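Side-chain contacts in eukaryotic translation initiation factor 4 gamma 2 (Homo sapiens, PDB 4IUL), which probably supports translation initiation as a scaffold related to eIF4G, its MIF4G domain interacting with the RNA helicase eIF4A: residues Asp195-Cys200 with Pro236-Phe241; Ile202-Gly207 with Leu243-Glu248. All coordinates share one frame; numbering follows the deposited sequence.

Contact 1 of 2, residues Asp195-Cys200 with Pro236-Phe241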
ATOM      1  N   ASP A 195       2.701  14.586   4.507  1.00 53.35           N
ATOM      2  CA  ASP A 195       2.337  14.174   3.160  1.00 52.93           C
ATOM      3  C   ASP A 195       3.623  14.064   2.336  1.00 51.94           C
ATOM      4  O   ASP A 195       3.835  13.086   1.612  1.00 51.80           O
ATOM      5  CB  ASP A 195       1.384  15.193   2.535  1.00 52.48           C
ATOM      6  CG  ASP A 195      -0.060  14.725   2.554  1.00 54.64           C
ATOM      7  OD1 ASP A 195      -0.437  13.971   3.481  1.00 54.83           O
ATOM      8  OD2 ASP A 195      -0.823  15.117   1.646  1.00 56.09           O
ATOM      9  N   LEU A 196       4.486  15.067   2.469  1.00 49.51           N
ATOM     10  CA  LEU A 196       5.753  15.087   1.754  1.00 47.64           C
ATOM     11  C   LEU A 196       6.727  14.058   2.316  1.00 46.63           C
ATOM     12  O   LEU A 196       7.568  13.531   1.588  1.00 46.28           O
ATOM     13  CB  LEU A 196       6.370  16.487   1.810  1.00 46.47           C
ATOM     14  CG  LEU A 196       5.734  17.499   0.853  1.00 45.82           C
ATOM     15  CD1 LEU A 196       6.314  18.889   1.078  1.00 46.40           C
ATOM     16  CD2 LEU A 196       5.989  17.046  -0.571  1.00 45.98           C
ATOM     17  N   GLU A 197       6.614  13.765   3.609  1.00 45.60           N
ATOM     18  CA  GLU A 197       7.499  12.792   4.235  1.00 45.00           C
ATOM     19  C   GLU A 197       7.166  11.391   3.717  1.00 44.04           C
ATOM     20  O   GLU A 197       8.053  10.557   3.540  1.00 42.92           O
ATOM     21  CB  GLU A 197       7.352  12.830   5.760  1.00 46.87           C
ATOM     22  CG  GLU A 197       8.482  12.131   6.505  1.00 49.07           C
ATOM     23  CD  GLU A 197       8.214  11.998   7.997  1.00 52.43           C
ATOM     24  OE1 GLU A 197       7.627  12.933   8.587  1.00 53.07           O
ATOM     25  OE2 GLU A 197       8.603  10.963   8.582  1.00 53.80           O
ATOM     26  N   CYS A 198       5.879  11.140   3.489  1.00 42.34           N
ATOM     27  CA  CYS A 198       5.420   9.853   2.978  1.00 41.40           C
ATOM     28  C   CYS A 198       5.960   9.682   1.554  1.00 40.13           C
ATOM     29  O   CYS A 198       6.462   8.621   1.196  1.00 38.06           O
ATOM     30  CB  CYS A 198       3.889   9.819   2.975  1.00 41.90           C
ATOM     31  SG  CYS A 198       3.111   8.248   2.503  1.00 45.45           S
ATOM     32  N   LEU A 199       5.862  10.745   0.756  1.00 40.03           N
ATOM     33  CA  LEU A 199       6.340  10.731  -0.625  1.00 39.86           C
ATOM     34  C   LEU A 199       7.801  10.303  -0.706  1.00 40.99           C
ATOM     35  O   LEU A 199       8.167   9.482  -1.544  1.00 41.90           O
ATOM     36  CB  LEU A 199       6.177  12.112  -1.263  1.00 39.45           C
ATOM     37  CG  LEU A 199       6.852  12.292  -2.625  1.00 39.46           C
ATOM     38  CD1 LEU A 199       6.198  11.383  -3.655  1.00 39.70           C
ATOM     39  CD2 LEU A 199       6.749  13.740  -3.053  1.00 39.63           C
ATOM     40  N   CYS A 200       8.640  10.851   0.164  1.00 40.29           N
ATOM     41  CA  CYS A 200      10.046  10.480   0.149  1.00 40.94           C
ATOM     42  C   CYS A 200      10.221   9.008   0.515  1.00 40.89           C
ATOM     43  O   CYS A 200      11.131   8.348   0.024  1.00 41.73           O
ATOM     44  CB  CYS A 200      10.848  11.378   1.096  1.00 39.68           C
ATOM     45  SG  CYS A 200      10.993  13.093   0.497  1.00 40.77           S
ATOM     46  N   PRO A 236       9.114  22.646   7.560  1.00 64.39           N
ATOM     47  CA  PRO A 236      10.092  22.428   8.629  1.00 64.05           C
ATOM     48  C   PRO A 236      11.471  22.104   8.057  1.00 63.77           C
ATOM     49  O   PRO A 236      11.601  21.811   6.869  1.00 64.75           O
ATOM     50  CB  PRO A 236       9.493  21.254   9.398  1.00 63.51           C
ATOM     51  CG  PRO A 236       8.033  21.510   9.280  1.00 63.51           C
ATOM     52  CD  PRO A 236       7.881  21.881   7.820  1.00 63.95           C
ATOM     53  N   ALA A 237      12.494  22.152   8.902  1.00 62.66           N
ATOM     54  CA  ALA A 237      13.852  21.864   8.461  1.00 60.84           C
ATOM     55  C   ALA A 237      13.975  20.413   8.014  1.00 59.85           C
ATOM     56  O   ALA A 237      14.461  20.136   6.920  1.00 59.55           O
ATOM     57  CB  ALA A 237      14.844  22.153   9.583  1.00 60.49           C
ATOM     58  N   ARG A 238      13.529  19.495   8.866  1.00 58.73           N
ATOM     59  CA  ARG A 238      13.589  18.066   8.571  1.00 57.38           C
ATOM     60  C   ARG A 238      12.966  17.709   7.228  1.00 56.01           C
ATOM     61  O   ARG A 238      13.522  16.910   6.478  1.00 55.78           O
ATOM     62  CB  ARG A 238      12.890  17.261   9.672  1.00 57.62           C
ATOM     63  CG  ARG A 238      12.736  15.770   9.350  1.00 59.30           C
ATOM     64  CD  ARG A 238      12.233  14.959  10.550  1.00 61.11           C
ATOM     65  NE  ARG A 238      10.813  14.607  10.482  1.00 63.11           N
ATOM     66  CZ  ARG A 238       9.811  15.482  10.417  1.00 64.68           C
ATOM     67  NH1 ARG A 238      10.056  16.787  10.407  1.00 65.94           N
ATOM     68  NH2 ARG A 238       8.555  15.053  10.381  1.00 64.68           N
ATOM     69  N   ILE A 239      11.811  18.298   6.931  1.00 54.64           N
ATOM     70  CA  ILE A 239      11.111  18.019   5.683  1.00 53.53           C
ATOM     71  C   ILE A 239      11.911  18.419   4.448  1.00 54.81           C
ATOM     72  O   ILE A 239      12.110  17.606   3.547  1.00 53.57           O
ATOM     73  CB  ILE A 239       9.735  18.723   5.646  1.00 52.04           C
ATOM     74  CG1 ILE A 239       8.837  18.169   6.756  1.00 51.29           C
ATOM     75  CG2 ILE A 239       9.082  18.533   4.282  1.00 50.44           C
ATOM     76  CD1 ILE A 239       8.572  16.672   6.668  1.00 48.92           C
ATOM     77  N   ARG A 240      12.382  19.661   4.397  1.00 56.45           N
ATOM     78  CA  ARG A 240      13.141  20.084   3.232  1.00 58.21           C
ATOM     79  C   ARG A 240      14.516  19.425   3.137  1.00 58.11           C
ATOM     80  O   ARG A 240      15.136  19.442   2.079  1.00 58.37           O
ATOM     81  CB  ARG A 240      13.259  21.612   3.171  1.00 59.81           C
ATOM     82  CG  ARG A 240      14.081  22.277   4.248  1.00 63.08           C
ATOM     83  CD  ARG A 240      14.304  23.734   3.856  1.00 65.94           C
ATOM     84  NE  ARG A 240      15.201  24.442   4.763  1.00 68.92           N
ATOM     85  CZ  ARG A 240      14.847  24.903   5.958  1.00 69.69           C
ATOM     86  NH1 ARG A 240      13.607  24.732   6.398  1.00 69.37           N
ATOM     87  NH2 ARG A 240      15.735  25.539   6.709  1.00 69.97           N
ATOM     88  N   PHE A 241      14.994  18.835   4.228  1.00 57.33           N
ATOM     89  CA  PHE A 241      16.282  18.149   4.181  1.00 58.02           C
ATOM     90  C   PHE A 241      16.042  16.734   3.660  1.00 57.02           C
ATOM     91  O   PHE A 241      16.932  16.107   3.078  1.00 55.60           O
ATOM     92  CB  PHE A 241      16.936  18.084   5.566  1.00 60.79           C
ATOM     93  CG  PHE A 241      17.365  19.428   6.106  1.00 65.02           C
ATOM     94  CD1 PHE A 241      17.899  20.401   5.257  1.00 65.42           C
ATOM     95  CD2 PHE A 241      17.257  19.713   7.467  1.00 65.18           C
ATOM     96  CE1 PHE A 241      18.317  21.635   5.756  1.00 66.50           C
ATOM     97  CE2 PHE A 241      17.673  20.942   7.975  1.00 66.55           C
ATOM     98  CZ  PHE A 241      18.204  21.906   7.117  1.00 66.96           C
TER
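Ile239 reaches across to Leu196 and Glu197 and makes the apolar centre of this contact between two roughly parallel helices of the HEAT-repeat MIF4G domain, 193-210 and 237-251. The axes of the two short segments pass 9.9 Å apart. Each branch of the isoleucine has its own partner: CG2 lies 4.2 Å from Leu196 CB, while CD1 at the end of the longer branch comes to 4.1 Å from Glu197 CB. With CG1 beside the backbone N and CG2 anti to it (chi1 -63°), the two branches spread over neighbouring residues of the facing helix. A beta-branched side chain suits this place, because it is broad close to its own backbone, and Glu197 and Ile239 have their CA atoms only 6.5 Å apart.

Farther out, charge takes over. Glu197 adds its methylene to the apolar patch and then runs on, extended, to a carboxylate that forms a salt bridge with Arg238. The bridge includes one weak hydrogen bond, from Arg238 NH2 to Glu197 OE1 (2.9 Å, 122° at the hydrogen). The arginine leaves its helix pointing past the contact, and the bend at its chi3 helps bring the guanidinium back. In the second shell, Leu199 and Cys198 face helix 170-181. Across the salt bridge, the carboxylate plane of Glu197 and the guanidinium plane of Arg238 stand 80° apart.

Contact 2 of 2, residues Ile202-Gly207 with Leu243-Glu248; sequences IMRTVG and LQDTVE
The guanidinium of Arg204 and the carboxylate of Asp245 are turned nearly alike, their planes 20° apart, yet they meet through one atom of each: Arg204 NH1 lies 3.1 Å from Asp245 OD2. OD2 approaches obliquely, and the pair is a salt bridge in which no hydrogen bond is formed. At the guanidinium edge, near its plane, sits the CA of Thr246, 4.5 Å from NH1. Both charged residues leave their helices alongside the interface and swing inward. Arg204 does so through a bend at chi3 (77°), and Asp245 with its CG anti to the backbone N. Long and flexible, the arginine can span the gap while its charged end stays at the exposed margin.

Beneath this bridge the contact is buried and apolar. Thr246 CG2 packs against the start of the Met203 side chain, 3.9 Å from CG, and the two chains cross at about a right angle. Met203 then bends away, touching Met219 and Phe223 of helix 216-227, Ile177 of helix 170-181 and Trp254; an unbranched, pliable chain suits a place with so many neighbours. The hydrogen bond of OG1 to Leu242 O satisfies the hydroxyl of the buried Thr246, leaving the methyl for the interface. Two near-parallel helices (18° between the segments), with helix 216-227 packed against both, are consistent with the layered helices of a HEAT-repeat domain such as MIF4G.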
ATOM      1  N   ILE A 202       8.011   6.484  -0.108  1.00 39.49           N
ATOM      2  CA  ILE A 202       7.620   5.768  -1.322  1.00 38.63           C
ATOM      3  C   ILE A 202       8.714   5.859  -2.373  1.00 37.35           C
ATOM      4  O   ILE A 202       9.107   4.858  -2.969  1.00 37.95           O
ATOM      5  CB  ILE A 202       6.317   6.360  -1.925  1.00 39.38           C
ATOM      6  CG1 ILE A 202       5.101   5.742  -1.239  1.00 40.93           C
ATOM      7  CG2 ILE A 202       6.269   6.121  -3.431  1.00 39.55           C
ATOM      8  CD1 ILE A 202       4.996   4.239  -1.427  1.00 42.10           C
ATOM      9  N   MET A 203       9.206   7.071  -2.591  1.00 36.76           N
ATOM     10  CA  MET A 203      10.250   7.310  -3.573  1.00 38.93           C
ATOM     11  C   MET A 203      11.508   6.462  -3.324  1.00 39.81           C
ATOM     12  O   MET A 203      12.104   5.950  -4.274  1.00 40.27           O
ATOM     13  CB  MET A 203      10.597   8.802  -3.594  1.00 38.08           C
ATOM     14  CG  MET A 203      10.934   9.357  -4.967  1.00 40.34           C
ATOM     15  SD  MET A 203       9.572   9.317  -6.161  1.00 40.07           S
ATOM     16  CE  MET A 203      10.102   8.046  -7.184  1.00 41.92           C
ATOM     17  N   ARG A 204      11.913   6.301  -2.063  1.00 40.31           N
ATOM     18  CA  ARG A 204      13.101   5.497  -1.752  1.00 42.56           C
ATOM     19  C   ARG A 204      12.821   4.004  -1.879  1.00 42.69           C
ATOM     20  O   ARG A 204      13.737   3.215  -2.101  1.00 43.42           O
ATOM     21  CB  ARG A 204      13.613   5.771  -0.331  1.00 43.60           C
ATOM     22  CG  ARG A 204      14.108   7.189  -0.093  1.00 48.63           C
ATOM     23  CD  ARG A 204      14.770   7.321   1.276  1.00 51.54           C
ATOM     24  NE  ARG A 204      16.117   6.755   1.297  1.00 53.66           N
ATOM     25  CZ  ARG A 204      17.190   7.358   0.790  1.00 55.62           C
ATOM     26  NH1 ARG A 204      17.079   8.553   0.221  1.00 55.37           N
ATOM     27  NH2 ARG A 204      18.376   6.765   0.846  1.00 53.58           N
ATOM     28  N   THR A 205      11.550   3.634  -1.744  1.00 42.44           N
ATOM     29  CA  THR A 205      11.114   2.239  -1.817  1.00 42.15           C
ATOM     30  C   THR A 205      10.843   1.746  -3.240  1.00 41.33           C
ATOM     31  O   THR A 205      11.289   0.664  -3.629  1.00 41.73           O
ATOM     32  CB  THR A 205       9.811   2.020  -0.997  1.00 44.39           C
ATOM     33  OG1 THR A 205      10.003   2.443   0.361  1.00 45.29           O
ATOM     34  CG2 THR A 205       9.420   0.551  -1.008  1.00 45.96           C
ATOM     35  N   VAL A 206      10.118   2.547  -4.013  1.00 39.44           N
ATOM     36  CA  VAL A 206       9.734   2.187  -5.377  1.00 37.91           C
ATOM     37  C   VAL A 206      10.388   3.004  -6.502  1.00 37.00           C
ATOM     38  O   VAL A 206      10.421   2.569  -7.655  1.00 36.98           O
ATOM     39  CB  VAL A 206       8.195   2.283  -5.501  1.00 37.65           C
ATOM     40  CG1 VAL A 206       7.771   2.401  -6.938  1.00 42.30           C
ATOM     41  CG2 VAL A 206       7.569   1.056  -4.881  1.00 40.47           C
ATOM     42  N   GLY A 207      10.909   4.178  -6.161  1.00 35.92           N
ATOM     43  CA  GLY A 207      11.528   5.049  -7.148  1.00 35.59           C
ATOM     44  C   GLY A 207      12.384   4.413  -8.232  1.00 35.66           C
ATOM     45  O   GLY A 207      12.142   4.641  -9.419  1.00 35.52           O
ATOM     46  N   LEU A 243      13.713  16.071   1.423  1.00 48.37           N
ATOM     47  CA  LEU A 243      13.467  16.213  -0.003  1.00 48.25           C
ATOM     48  C   LEU A 243      14.801  16.321  -0.731  1.00 48.73           C
ATOM     49  O   LEU A 243      15.003  15.690  -1.768  1.00 49.13           O
ATOM     50  CB  LEU A 243      12.610  17.454  -0.284  1.00 45.73           C
ATOM     51  CG  LEU A 243      11.148  17.414   0.177  1.00 45.60           C
ATOM     52  CD1 LEU A 243      10.536  18.809   0.096  1.00 44.31           C
ATOM     53  CD2 LEU A 243      10.367  16.420  -0.679  1.00 44.54           C
ATOM     54  N   GLN A 244      15.713  17.115  -0.173  1.00 49.49           N
ATOM     55  CA  GLN A 244      17.033  17.309  -0.764  1.00 49.55           C
ATOM     56  C   GLN A 244      17.805  16.004  -0.879  1.00 48.16           C
ATOM     57  O   GLN A 244      18.509  15.778  -1.862  1.00 46.95           O
ATOM     58  CB  GLN A 244      17.856  18.303   0.059  1.00 52.09           C
ATOM     59  CG  GLN A 244      17.292  19.713   0.097  1.00 56.99           C
ATOM     60  CD  GLN A 244      18.226  20.700   0.784  1.00 59.59           C
ATOM     61  OE1 GLN A 244      17.894  21.877   0.950  1.00 60.41           O
ATOM     62  NE2 GLN A 244      19.404  20.223   1.183  1.00 60.14           N
ATOM     63  N   ASP A 245      17.677  15.143   0.125  1.00 47.11           N
ATOM     64  CA  ASP A 245      18.388  13.872   0.100  1.00 48.19           C
ATOM     65  C   ASP A 245      17.813  12.921  -0.950  1.00 46.62           C
ATOM     66  O   ASP A 245      18.546  12.140  -1.555  1.00 45.80           O
ATOM     67  CB  ASP A 245      18.343  13.202   1.477  1.00 50.75           C
ATOM     68  CG  ASP A 245      19.183  11.934   1.534  1.00 52.90           C
ATOM     69  OD1 ASP A 245      20.424  12.035   1.384  1.00 54.67           O
ATOM     70  OD2 ASP A 245      18.607  10.838   1.722  1.00 52.20           O
ATOM     71  N   THR A 246      16.501  12.987  -1.161  1.00 44.99           N
ATOM     72  CA  THR A 246      15.845  12.131  -2.144  1.00 43.79           C
ATOM     73  C   THR A 246      16.220  12.581  -3.556  1.00 42.27           C
ATOM     74  O   THR A 246      16.594  11.771  -4.397  1.00 41.12           O
ATOM     75  CB  THR A 246      14.312  12.173  -1.973  1.00 43.70           C
ATOM     76  OG1 THR A 246      13.968  11.665  -0.679  1.00 44.24           O
ATOM     77  CG2 THR A 246      13.628  11.326  -3.035  1.00 43.33           C
ATOM     78  N   VAL A 247      16.124  13.883  -3.800  1.00 42.00           N
ATOM     79  CA  VAL A 247      16.467  14.464  -5.091  1.00 42.26           C
ATOM     80  C   VAL A 247      17.905  14.135  -5.497  1.00 43.84           C
ATOM     81  O   VAL A 247      18.161  13.735  -6.633  1.00 43.07           O
ATOM     82  CB  VAL A 247      16.286  15.994  -5.059  1.00 40.98           C
ATOM     83  CG1 VAL A 247      17.070  16.649  -6.180  1.00 40.19           C
ATOM     84  CG2 VAL A 247      14.810  16.330  -5.197  1.00 41.25           C
ATOM     85  N   GLU A 248      18.833  14.306  -4.560  1.00 44.13           N
ATOM     86  CA  GLU A 248      20.246  14.032  -4.791  1.00 45.49           C
ATOM     87  C   GLU A 248      20.489  12.568  -5.158  1.00 45.39           C
ATOM     88  O   GLU A 248      21.395  12.258  -5.930  1.00 44.34           O
ATOM     89  CB  GLU A 248      21.050  14.382  -3.538  1.00 47.04           C
ATOM     90  CG  GLU A 248      22.549  14.180  -3.668  1.00 50.45           C
ATOM     91  CD  GLU A 248      23.284  14.450  -2.362  1.00 53.16           C
ATOM     92  OE1 GLU A 248      23.222  15.598  -1.866  1.00 53.05           O
ATOM     93  OE2 GLU A 248      23.918  13.512  -1.830  1.00 53.59           O
TER

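In the fold
Contacts 1 and 2 join the same two helices, 193-210 and 237-251, at successive levels, their centres about 10 Å apart. Both are partly buried, neither wholly core nor surface; the centre of contact 2 lies about 17 Å, and that of contact 1 about 19 Å, from the centre of the chain. Each has a charged pair toward solvent, but helix 193-210 supplies the acid in contact 1 and the base in contact 2. Contact 1, at the start of helix 237-251, buries aliphatic branches, whereas contact 2 packs methionine on a threonine methyl. Cys200 links the levels by packing, its SG 3.5 Å from Thr246 OG1 and 3.6 Å from Leu243 CD2.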